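Fucose-specific lectin (Aleuria aurantia, PDB 6GKE) binds L-fucose through five sites on a six-bladed beta-propeller, preferring alpha-1,6-linked core fucose on glycoproteins. Local coordinates at residues Asn129-Tyr134 against Glu146-Gly151. The protein carries 1 engineered substitution. Sequence-based numbering, arbitrary orientation. Where two conformers were deposited one is given.
With FUC (alpha-L-fucopyranose), chain E; FUC (alpha-L-fucopyranose), chain B; NDG (2-acetamido-2-deoxy-alpha-D-glucopyranose), chain C.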
loop_
_atom_site.group_PDB
_atom_site.type_symbol
_atom_site.label_atom_id
_atom_site.label_comp_id
_atom_site.label_asym_id
_atom_site.label_seq_id
_atom_site.Cartn_x
_atom_site.Cartn_y
_atom_site.Cartn_z
ATOM N N ASN A 129 -0.148 35.912 2.605
ATOM C CA ASN A 129 -1.561 35.719 2.354
ATOM C C ASN A 129 -1.743 34.261 1.950
ATOM O O ASN A 129 -1.210 33.861 0.923
ATOM C CB ASN A 129 -2.077 36.628 1.242
ATOM C CG ASN A 129 -1.856 38.089 1.552
ATOM O OD1 ASN A 129 -2.690 38.719 2.201
ATOM N ND2 ASN A 129 -0.730 38.621 1.110
ATOM N N ILE A 130 -2.448 33.486 2.781
ATOM C CA ILE A 130 -2.611 32.050 2.561
ATOM C C ILE A 130 -4.079 31.773 2.248
ATOM O O ILE A 130 -4.963 32.375 2.848
ATOM C CB ILE A 130 -2.144 31.227 3.781
ATOM C CG1 ILE A 130 -0.717 31.579 4.199
ATOM C CG2 ILE A 130 -2.285 29.734 3.515
ATOM C CD1 ILE A 130 -0.339 31.060 5.564
ATOM N N ARG A 131 -4.313 30.833 1.338
ATOM C CA ARG A 131 -5.661 30.333 1.081
ATOM C C ARG A 131 -5.591 28.808 1.068
ATOM O O ARG A 131 -4.696 28.241 0.439
ATOM C CB ARG A 131 -6.209 30.860 -0.249
ATOM C CG ARG A 131 -6.204 32.379 -0.390
ATOM C CD ARG A 131 -7.205 33.053 0.531
ATOM N NE ARG A 131 -7.286 34.501 0.363
ATOM C CZ ARG A 131 -6.601 35.409 1.058
ATOM N NH1 ARG A 131 -5.633 35.044 1.888
ATOM N NH2 ARG A 131 -6.889 36.695 0.922
ATOM N N VAL A 132 -6.540 28.172 1.762
ATOM C CA VAL A 132 -6.622 26.728 1.874
ATOM C C VAL A 132 -7.982 26.287 1.329
ATOM O O VAL A 132 -8.999 26.876 1.685
ATOM C CB VAL A 132 -6.425 26.263 3.326
ATOM C CG1 VAL A 132 -6.514 24.750 3.441
ATOM C CG2 VAL A 132 -5.114 26.765 3.903
ATOM N N TYR A 133 -7.970 25.254 0.480
ATOM C CA TYR A 133 -9.163 24.762 -0.203
ATOM C C TYR A 133 -9.440 23.327 0.238
ATOM O O TYR A 133 -8.526 22.503 0.329
ATOM C CB TYR A 133 -8.983 24.872 -1.722
ATOM C CG TYR A 133 -8.746 26.300 -2.131
ATOM C CD1 TYR A 133 -9.807 27.158 -2.377
ATOM C CD2 TYR A 133 -7.465 26.828 -2.148
ATOM C CE1 TYR A 133 -9.600 28.499 -2.656
ATOM C CE2 TYR A 133 -7.244 28.167 -2.420
ATOM C CZ TYR A 133 -8.312 29.010 -2.665
ATOM O OH TYR A 133 -8.069 30.334 -2.913
ATOM N N TYR A 134 -10.717 23.056 0.510
ATOM C CA TYR A 134 -11.153 21.802 1.097
ATOM C C TYR A 134 -12.621 21.586 0.733
ATOM O O TYR A 134 -13.291 22.484 0.234
ATOM C CB TYR A 134 -10.982 21.826 2.623
ATOM C CG TYR A 134 -11.866 22.835 3.317
ATOM C CD1 TYR A 134 -11.542 24.182 3.355
ATOM C CD2 TYR A 134 -13.059 22.453 3.907
ATOM C CE1 TYR A 134 -12.372 25.119 3.954
ATOM C CE2 TYR A 134 -13.897 23.375 4.515
ATOM C CZ TYR A 134 -13.555 24.713 4.543
ATOM O OH TYR A 134 -14.376 25.634 5.127
ATOM N N GLU A 146 -13.113 27.579 0.926
ATOM C CA GLU A 146 -11.848 28.275 1.097
ATOM C C GLU A 146 -11.753 28.812 2.526
ATOM O O GLU A 146 -12.716 29.399 3.030
ATOM C CB GLU A 146 -11.802 29.426 0.092
ATOM C CG GLU A 146 -10.564 30.302 0.147
ATOM C CD GLU A 146 -10.726 31.574 -0.663
ATOM O OE1 GLU A 146 -11.738 32.271 -0.424
ATOM O OE2 GLU A 146 -9.857 31.865 -1.520
ATOM N N TYR A 147 -10.581 28.649 3.147
ATOM C CA TYR A 147 -10.247 29.345 4.396
ATOM C C TYR A 147 -9.089 30.303 4.094
ATOM O O TYR A 147 -8.214 30.012 3.281
ATOM C CB TYR A 147 -10.001 28.382 5.575
ATOM C CG TYR A 147 -10.918 28.707 6.728
ATOM C CD1 TYR A 147 -12.256 28.346 6.675
ATOM C CD2 TYR A 147 -10.509 29.495 7.796
ATOM C CE1 TYR A 147 -13.158 28.744 7.647
ATOM C CE2 TYR A 147 -11.400 29.904 8.779
ATOM C CZ TYR A 147 -12.731 29.532 8.702
ATOM O OH TYR A 147 -13.635 29.943 9.641
ATOM N N VAL A 148 -9.130 31.456 4.760
ATOM C CA VAL A 148 -8.368 32.642 4.386
ATOM C C VAL A 148 -7.493 33.089 5.556
ATOM O O VAL A 148 -8.021 33.324 6.639
ATOM C CB VAL A 148 -9.354 33.771 4.028
ATOM C CG1 VAL A 148 -8.670 35.116 3.836
ATOM C CG2 VAL A 148 -10.200 33.408 2.817
ATOM N N TRP A 149 -6.189 33.270 5.318
ATOM C CA TRP A 149 -5.304 33.969 6.253
ATOM C C TRP A 149 -4.742 35.206 5.565
ATOM O O TRP A 149 -3.887 35.080 4.690
ATOM C CB TRP A 149 -4.115 33.131 6.735
ATOM C CG TRP A 149 -3.153 33.949 7.550
ATOM C CD1 TRP A 149 -2.181 34.815 7.123
ATOM C CD2 TRP A 149 -3.128 34.012 8.982
ATOM N NE1 TRP A 149 -1.553 35.397 8.194
ATOM C CE2 TRP A 149 -2.109 34.915 9.350
ATOM C CE3 TRP A 149 -3.862 33.375 9.983
ATOM C CZ2 TRP A 149 -1.815 35.193 10.684
ATOM C CZ3 TRP A 149 -3.573 33.650 11.299
ATOM C CH2 TRP A 149 -2.559 34.544 11.642
ATOM N N SER A 150 -5.206 36.380 5.978
ATOM C CA SER A 150 -4.559 37.635 5.623
ATOM C C SER A 150 -4.478 38.484 6.900
ATOM O O SER A 150 -4.837 39.657 6.916
ATOM C CB SER A 150 -5.242 38.334 4.451
ATOM O OG SER A 150 -5.017 37.649 3.213
ATOM N N GLY A 151 -3.986 37.841 7.967
ATOM C CA GLY A 151 -3.760 38.420 9.292
ATOM C C GLY A 151 -4.399 37.597 10.404
ATOM O O GLY A 151 -3.935 37.599 11.536
HETATM C C1 FUC E . -10.523 37.258 0.128
HETATM C C2 FUC E . -11.398 36.017 0.002
HETATM C C3 FUC E . -11.566 35.673 -1.484
HETATM C C4 FUC E . -10.197 35.524 -2.154
HETATM C C5 FUC E . -9.467 36.851 -1.992
HETATM C C6 FUC E . -8.109 36.855 -2.663
HETATM O O1 FUC E . -11.285 38.367 -0.347
HETATM O O2 FUC E . -12.663 36.243 0.655
HETATM O O3 FUC E . -12.368 34.503 -1.643
HETATM O O4 FUC E . -9.401 34.514 -1.530
HETATM O O5 FUC E . -9.293 37.124 -0.601
HETATM C C1 FUC B . 1.184 31.410 12.203
HETATM C C2 FUC B . 0.144 30.297 12.252
HETATM C C3 FUC B . -1.123 30.719 11.522
HETATM C C4 FUC B . -0.759 31.141 10.100
HETATM C C5 FUC B . 0.240 32.289 10.170
HETATM C C6 FUC B . 0.664 32.806 8.807
HETATM O O2 FUC B . -0.160 29.979 13.615
HETATM O O3 FUC B . -2.092 29.665 11.563
HETATM O O4 FUC B . -0.141 30.075 9.366
HETATM O O5 FUC B . 1.419 31.843 10.863
HETATM C C1 NDG C . -0.822 36.098 14.646
HETATM C C2 NDG C . -1.058 35.439 16.000
HETATM C C3 NDG C . 0.261 34.916 16.553
HETATM C C4 NDG C . 0.930 33.993 15.538
HETATM C C5 NDG C . 1.049 34.644 14.162
HETATM C C6 NDG C . 1.541 33.653 13.116
HETATM C C7 NDG C . -2.936 36.229 17.380
HETATM C C8 NDG C . -3.401 37.271 18.357
HETATM O O5 NDG C . -0.222 35.156 13.754
HETATM O O3 NDG C . 0.012 34.198 17.765
HETATM O O4 NDG C . 2.232 33.611 15.993
HETATM O O6 NDG C . 0.686 32.495 12.983
HETATM O O7 NDG C . -3.680 35.325 17.023
HETATM N N2 NDG C . -1.677 36.362 16.942
HETATM O O1 NDG C . 0.031 37.240 14.793
HETATM O O HOH W 1 -14.891 28.161 4.190
#
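I130 and V132 pair with W149 and Y147 through two-way backbone hydrogen bonds, the strands 129-134 and 146-149 running antiparallel (164°) as the central hairpin of a four-stranded propeller blade. Each face of this hairpin serves a different sugar site. On the face of R131, Y133, V148 and E146, one fucose is held by arginine and glutamate together. The R131 chain is bent at chi2 (-69°), which turns CD aside, and its NE donates to fucose O4 at 2.8 Å while NH2 donates to the ring oxygen O5. E146, extended beyond CG, takes the O3 hydroxyl on OE1 and the O4 hydroxyl on OE2. O4 thus links the two side chains, whose nearest charged atoms, R131 NE and E146 OE2, stay 4.1 Å apart, too far for a salt bridge, the guanidinium and carboxylate planes standing 82° apart. Y133 lies beside E146, with Y133 CE1 3.5 Å from E146 CG, and its hydroxyl gives OE2 a weak hydrogen bond; A157 N holds OE1, and W199 NE1, from the next repeat, also hydrogen-bonds a fucose.

V148 CG1 sits over the centre of one guanidinium face, 3.5 Å above the plane, and NH1 also donates to I130 O, approaching from the face of that carbonyl opposite to W149 N. On the other side of the hairpin, I130 CD1 and, in one of its two conformers, one face of the W149 indole pack against the fucose of the neighbouring site, with W149 NE1 3.5 Å from its C6 methyl. Beyond the strand end, S150 OG accepts from both NH1 and NH2 of R131 and donates to a lone pair of N129 OD1 at 2.8 Å.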